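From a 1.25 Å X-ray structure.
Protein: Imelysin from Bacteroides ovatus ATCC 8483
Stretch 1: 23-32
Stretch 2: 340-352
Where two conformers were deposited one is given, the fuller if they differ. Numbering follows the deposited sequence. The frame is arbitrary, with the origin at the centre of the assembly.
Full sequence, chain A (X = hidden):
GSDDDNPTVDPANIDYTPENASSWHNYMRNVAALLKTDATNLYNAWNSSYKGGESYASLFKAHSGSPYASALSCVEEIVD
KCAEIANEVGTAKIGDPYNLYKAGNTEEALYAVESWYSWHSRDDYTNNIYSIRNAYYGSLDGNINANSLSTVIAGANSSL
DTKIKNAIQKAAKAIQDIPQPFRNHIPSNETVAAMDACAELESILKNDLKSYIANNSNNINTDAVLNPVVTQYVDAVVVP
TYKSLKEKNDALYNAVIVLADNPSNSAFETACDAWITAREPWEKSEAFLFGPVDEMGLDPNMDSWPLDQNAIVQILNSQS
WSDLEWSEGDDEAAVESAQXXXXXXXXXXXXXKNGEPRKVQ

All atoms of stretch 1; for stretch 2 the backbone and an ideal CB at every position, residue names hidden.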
# COMPACT_ATOMS: atom_id res chain seq x y z
N SER A 23 -24.11 -5.87 -13.67
CA SER A 23 -23.69 -5.85 -12.26
C SER A 23 -22.18 -5.60 -12.15
O SER A 23 -21.73 -4.86 -11.29
CB SER A 23 -24.04 -7.17 -11.57
OG SER A 23 -25.44 -7.36 -11.47
N TRP A 24 -21.41 -6.25 -13.02
CA TRP A 24 -19.95 -6.11 -13.02
C TRP A 24 -19.57 -4.64 -13.26
O TRP A 24 -18.74 -4.07 -12.54
CB TRP A 24 -19.34 -7.00 -14.09
CG TRP A 24 -17.94 -7.46 -13.84
CD1 TRP A 24 -16.81 -6.70 -13.77
CD2 TRP A 24 -17.53 -8.80 -13.65
NE1 TRP A 24 -15.72 -7.49 -13.55
CE2 TRP A 24 -16.13 -8.80 -13.48
CE3 TRP A 24 -18.21 -10.02 -13.60
CZ2 TRP A 24 -15.41 -9.96 -13.26
CZ3 TRP A 24 -17.49 -11.15 -13.40
CH2 TRP A 24 -16.10 -11.12 -13.21
N HIS A 25 -20.19 -4.01 -14.25
CA HIS A 25 -19.95 -2.59 -14.54
C HIS A 25 -20.28 -1.72 -13.35
O HIS A 25 -19.48 -0.85 -12.93
CB HIS A 25 -20.79 -2.12 -15.73
CG HIS A 25 -20.46 -2.83 -17.02
ND1 HIS A 25 -21.28 -2.78 -18.14
CD2 HIS A 25 -19.45 -3.67 -17.36
CE1 HIS A 25 -20.76 -3.50 -19.11
NE2 HIS A 25 -19.64 -4.04 -18.67
N ASN A 26 -21.49 -1.88 -12.83
CA ASN A 26 -21.93 -1.06 -11.72
C ASN A 26 -21.08 -1.23 -10.46
O ASN A 26 -20.80 -0.24 -9.76
CB ASN A 26 -23.40 -1.36 -11.43
CG ASN A 26 -24.33 -0.75 -12.49
OD1 ASN A 26 -24.02 0.30 -13.04
ND2 ASN A 26 -25.48 -1.39 -12.73
N TYR A 27 -20.72 -2.47 -10.15
CA TYR A 27 -19.95 -2.69 -8.92
C TYR A 27 -18.51 -2.21 -9.08
O TYR A 27 -17.94 -1.64 -8.15
CB TYR A 27 -20.03 -4.12 -8.41
CG TYR A 27 -19.67 -4.17 -6.95
CD1 TYR A 27 -20.42 -3.46 -6.01
CD2 TYR A 27 -18.57 -4.88 -6.51
CE1 TYR A 27 -20.10 -3.48 -4.69
CE2 TYR A 27 -18.24 -4.91 -5.16
CZ TYR A 27 -19.02 -4.21 -4.25
OH TYR A 27 -18.73 -4.23 -2.90
N MSE A 28 -17.91 -2.44 -10.25
CA MSE A 28 -16.57 -1.88 -10.53
C MSE A 28 -16.59 -0.38 -10.33
O MSE A 28 -15.69 0.18 -9.71
CB MSE A 28 -16.07 -2.17 -11.94
CG MSE A 28 -15.45 -3.51 -12.14
SE MSE A 28 -14.48 -3.57 -13.79
CE MSE A 28 -15.95 -3.15 -14.98
N ARG A 29 -17.60 0.27 -10.92
CA ARG A 29 -17.74 1.71 -10.76
C ARG A 29 -17.84 2.10 -9.28
O ARG A 29 -17.21 3.06 -8.84
CB ARG A 29 -18.94 2.29 -11.53
CG ARG A 29 -19.18 3.73 -11.33
CD ARG A 29 -20.23 4.23 -12.27
NE ARG A 29 -20.60 5.58 -11.86
CZ ARG A 29 -21.45 6.38 -12.50
NH1 ARG A 29 -22.09 5.94 -13.55
NH2 ARG A 29 -21.70 7.60 -12.04
N ASN A 30 -18.66 1.37 -8.54
CA ASN A 30 -18.83 1.66 -7.13
C ASN A 30 -17.50 1.58 -6.37
O ASN A 30 -17.15 2.47 -5.60
CB ASN A 30 -19.84 0.69 -6.50
CG ASN A 30 -20.32 1.19 -5.14
OD1 ASN A 30 -21.01 2.20 -5.05
ND2 ASN A 30 -19.89 0.51 -4.06
N VAL A 31 -16.76 0.50 -6.60
CA VAL A 31 -15.50 0.30 -5.88
C VAL A 31 -14.46 1.35 -6.29
O VAL A 31 -13.75 1.89 -5.43
CB VAL A 31 -15.01 -1.13 -6.08
CG1 VAL A 31 -13.61 -1.34 -5.48
CG2 VAL A 31 -16.00 -2.15 -5.48
N ALA A 32 -14.41 1.70 -7.57
CA ALA A 32 -13.47 2.70 -8.06
C ALA A 32 -13.85 4.09 -7.53
O ALA A 32 -12.97 4.90 -7.22
CB ALA A 32 -13.42 2.73 -9.58
N UNK A 340 -14.36 -5.54 3.38
CA UNK A 340 -13.92 -6.76 2.74
C UNK A 340 -14.52 -7.04 1.35
O UNK A 340 -14.28 -8.09 0.76
CB UNK A 340 -14.24 -7.93 3.67
N UNK A 341 -15.30 -6.09 0.83
CA UNK A 341 -15.77 -6.13 -0.56
C UNK A 341 -15.53 -4.79 -1.26
O UNK A 341 -16.18 -4.48 -2.25
CB UNK A 341 -17.26 -6.49 -0.61
N UNK A 342 -14.54 -4.04 -0.80
CA UNK A 342 -14.14 -2.81 -1.50
C UNK A 342 -12.60 -2.76 -1.58
O UNK A 342 -11.91 -3.77 -1.32
CB UNK A 342 -14.69 -1.57 -0.79
N UNK A 343 -12.10 -1.60 -1.95
CA UNK A 343 -10.68 -1.35 -1.97
C UNK A 343 -9.97 -1.88 -3.18
O UNK A 343 -10.55 -2.53 -4.07
CB UNK A 343 -10.04 -1.95 -0.72
N UNK A 344 -8.65 -1.65 -3.17
CA UNK A 344 -7.82 -2.03 -4.30
C UNK A 344 -7.96 -3.51 -4.69
O UNK A 344 -7.92 -3.85 -5.86
CB UNK A 344 -6.36 -1.72 -3.98
N UNK A 345 -8.03 -4.41 -3.69
CA UNK A 345 -8.04 -5.80 -4.01
C UNK A 345 -9.39 -6.31 -4.56
O UNK A 345 -9.43 -7.28 -5.28
CB UNK A 345 -7.65 -6.59 -2.76
N UNK A 346 -10.47 -5.63 -4.21
CA UNK A 346 -11.76 -5.92 -4.84
C UNK A 346 -11.74 -5.50 -6.30
O UNK A 346 -12.17 -6.25 -7.16
CB UNK A 346 -12.90 -5.21 -4.10
N UNK A 347 -11.21 -4.32 -6.59
CA UNK A 347 -11.05 -3.95 -7.99
C UNK A 347 -10.13 -4.90 -8.72
O UNK A 347 -10.39 -5.25 -9.85
CB UNK A 347 -10.52 -2.52 -8.11
N UNK A 348 -9.06 -5.30 -8.04
CA UNK A 348 -8.15 -6.28 -8.62
C UNK A 348 -8.89 -7.58 -9.02
O UNK A 348 -8.70 -8.11 -10.12
CB UNK A 348 -7.03 -6.59 -7.63
N UNK A 349 -9.73 -8.06 -8.10
CA UNK A 349 -10.54 -9.28 -8.37
C UNK A 349 -11.40 -9.12 -9.62
O UNK A 349 -11.56 -10.05 -10.40
CB UNK A 349 -11.44 -9.60 -7.17
N UNK A 350 -11.96 -7.93 -9.78
CA UNK A 350 -12.86 -7.58 -10.88
C UNK A 350 -12.17 -7.37 -12.21
O UNK A 350 -12.81 -7.45 -13.25
CB UNK A 350 -13.63 -6.31 -10.52
N UNK A 351 -10.84 -7.13 -12.17
CA UNK A 351 -10.06 -6.83 -13.35
C UNK A 351 -9.16 -7.97 -13.85
O UNK A 351 -8.81 -7.99 -15.03
CB UNK A 351 -9.20 -5.60 -13.06
N UNK A 352 -8.74 -8.84 -12.93
CA UNK A 352 -7.75 -9.86 -13.20
C UNK A 352 -8.24 -11.26 -12.87
O UNK A 352 -9.07 -11.43 -11.96
CB UNK A 352 -6.47 -9.56 -12.41

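The helix of residues 23-32 and the helix that fills most of 340-352 run nearly antiparallel, at 153°, with axes 9.5 Å apart at closest approach. This sets Val31, near the end of stretch 1, beside 342, near the start of stretch 2 (Val31 CA to 342 CA, 5.5 Å).

Position 340 has nothing of stretch 1 within reach, and the contact sets no preference; it is Asn340. At 341 the ideal CB lies 3.5 Å from Tyr27 OH, while the carbonyl O accepts a hydrogen bond from that hydroxyl (Tyr27 OH to the O of 341, 2.6 Å). A compact side chain suits this place, and Val341 occupies it, its CG2 3.3 Å from Tyr27 OH.

At 342 CB points sideways, 4.8 Å from Val31 CG1, so many residues could fit, including a long one that turns outward. Arg342 does so, and its guanidinium is hydrogen-bonded elsewhere in the structure. Position 343 has phi 81°, which by itself favours glycine. Gly343 N lies 2.8 Å from the O of a water that links the stretches, donating to Val31 O at 2.9 Å.

Positions 344 and 345 point away, so stretch 1 hardly restricts them. They are Phe344 and His345, the latter donating from ND1 to OE1 of the residue at 348 (2.8 Å).

CB of 346 points toward stretch 1, 4.2 Å from Val31 CG1, where a small or beta-branched residue would fit. Thr346 sets CG2 3.9 Å from Val31 CG2, while its OG1 donates to Arg342 O (2.8 Å). At 347 CB is also 4.2 Å from Val31 CG1, and a medium aliphatic chain could reach further along the apolar surface. Leu347 brings CD1 to 4.2 Å from Met28 CG and CD2 to 4.3 Å from Ala32 CB.

At 348 and 349 no stretch 1 atom lies near CB, and stretch 1 sets no preference; Glu348 receives the His345 bond, and Phe349 makes no close contact.

At 350 CB lies 3.7 Å from Met28 CG and 3.9 Å from Trp24 NE1. A branched aliphatic, or Met, would suit this largely apolar setting. Leu350 lays CD2 over one face of the Trp24 indole, 4.1 Å from its five-membered-ring centroid, and packs CD1 3.7 Å from Met28 CG of the selenomethionine. Leu350 O accepts from Trp24 NE1 at 2.9 Å.

CB of 351 points away, so a side chain must bend back to meet stretch 1, as a flexible aliphatic can; Leu351 brings CD2 within 3.8 Å of Met28 SE. Position 352, out of reach and past the helix, is unrestricted by stretch 1; it is Tyr352.

Stretch 2, residues 340-352: NVRGFHTLEFLLY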
# COMPACT_ATOMS: atom_id res chain seq x y z
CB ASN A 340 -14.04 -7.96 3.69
CG ASN A 340 -15.46 -8.30 4.01
OD1 ASN A 340 -16.39 -7.79 3.40
ND2 ASN A 340 -15.64 -9.22 4.99
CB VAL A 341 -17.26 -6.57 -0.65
CG1 VAL A 341 -17.44 -8.01 -0.12
CG2 VAL A 341 -18.18 -5.55 0.04
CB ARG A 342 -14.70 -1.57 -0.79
CG ARG A 342 -14.13 -1.37 0.59
CD ARG A 342 -14.89 -0.32 1.35
NE ARG A 342 -14.53 1.08 1.08
CZ ARG A 342 -15.23 2.15 1.43
NH1 ARG A 342 -16.47 2.06 1.95
NH2 ARG A 342 -14.73 3.35 1.24
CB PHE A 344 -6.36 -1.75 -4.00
CG PHE A 344 -5.93 -0.31 -4.23
CD1 PHE A 344 -5.90 0.19 -5.52
CD2 PHE A 344 -5.49 0.49 -3.17
CE1 PHE A 344 -5.44 1.44 -5.76
CE2 PHE A 344 -5.03 1.78 -3.41
CZ PHE A 344 -5.04 2.27 -4.72
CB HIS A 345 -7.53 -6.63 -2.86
CG HIS A 345 -6.10 -6.33 -2.54
ND1 HIS A 345 -5.08 -6.57 -3.44
CD2 HIS A 345 -5.54 -5.81 -1.44
CE1 HIS A 345 -3.93 -6.19 -2.89
NE2 HIS A 345 -4.19 -5.70 -1.69
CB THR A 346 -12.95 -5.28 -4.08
OG1 THR A 346 -13.02 -5.88 -2.79
CG2 THR A 346 -14.24 -5.57 -4.82
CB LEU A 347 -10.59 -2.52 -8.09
CG LEU A 347 -10.76 -1.85 -9.43
CD1 LEU A 347 -12.14 -2.06 -10.05
CD2 LEU A 347 -10.46 -0.32 -9.21
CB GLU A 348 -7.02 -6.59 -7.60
CG GLU A 348 -5.85 -7.39 -8.15
CD GLU A 348 -4.98 -7.97 -7.04
OE1 GLU A 348 -5.35 -7.86 -5.86
OE2 GLU A 348 -3.96 -8.59 -7.38
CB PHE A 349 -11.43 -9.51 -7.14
CG PHE A 349 -12.37 -10.70 -7.24
CD1 PHE A 349 -13.58 -10.60 -7.88
CD2 PHE A 349 -12.10 -11.86 -6.54
CE1 PHE A 349 -14.42 -11.69 -7.93
CE2 PHE A 349 -12.97 -12.93 -6.57
CZ PHE A 349 -14.11 -12.85 -7.28
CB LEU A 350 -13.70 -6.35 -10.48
CG LEU A 350 -14.70 -6.53 -9.30
CD1 LEU A 350 -15.25 -5.17 -8.84
CD2 LEU A 350 -15.82 -7.55 -9.65
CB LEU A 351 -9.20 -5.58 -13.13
CG LEU A 351 -9.96 -4.27 -13.00
CD1 LEU A 351 -8.97 -3.14 -12.67
CD2 LEU A 351 -10.74 -3.96 -14.30
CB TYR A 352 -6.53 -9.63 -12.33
CG TYR A 352 -5.67 -8.45 -12.66
CD1 TYR A 352 -4.61 -8.56 -13.53
CD2 TYR A 352 -5.86 -7.23 -12.00
CE1 TYR A 352 -3.76 -7.48 -13.76
CE2 TYR A 352 -5.04 -6.15 -12.25
CZ TYR A 352 -3.98 -6.29 -13.11
OH TYR A 352 -3.16 -5.20 -13.30
O HOH W 1 -13.18 0.84 -2.83
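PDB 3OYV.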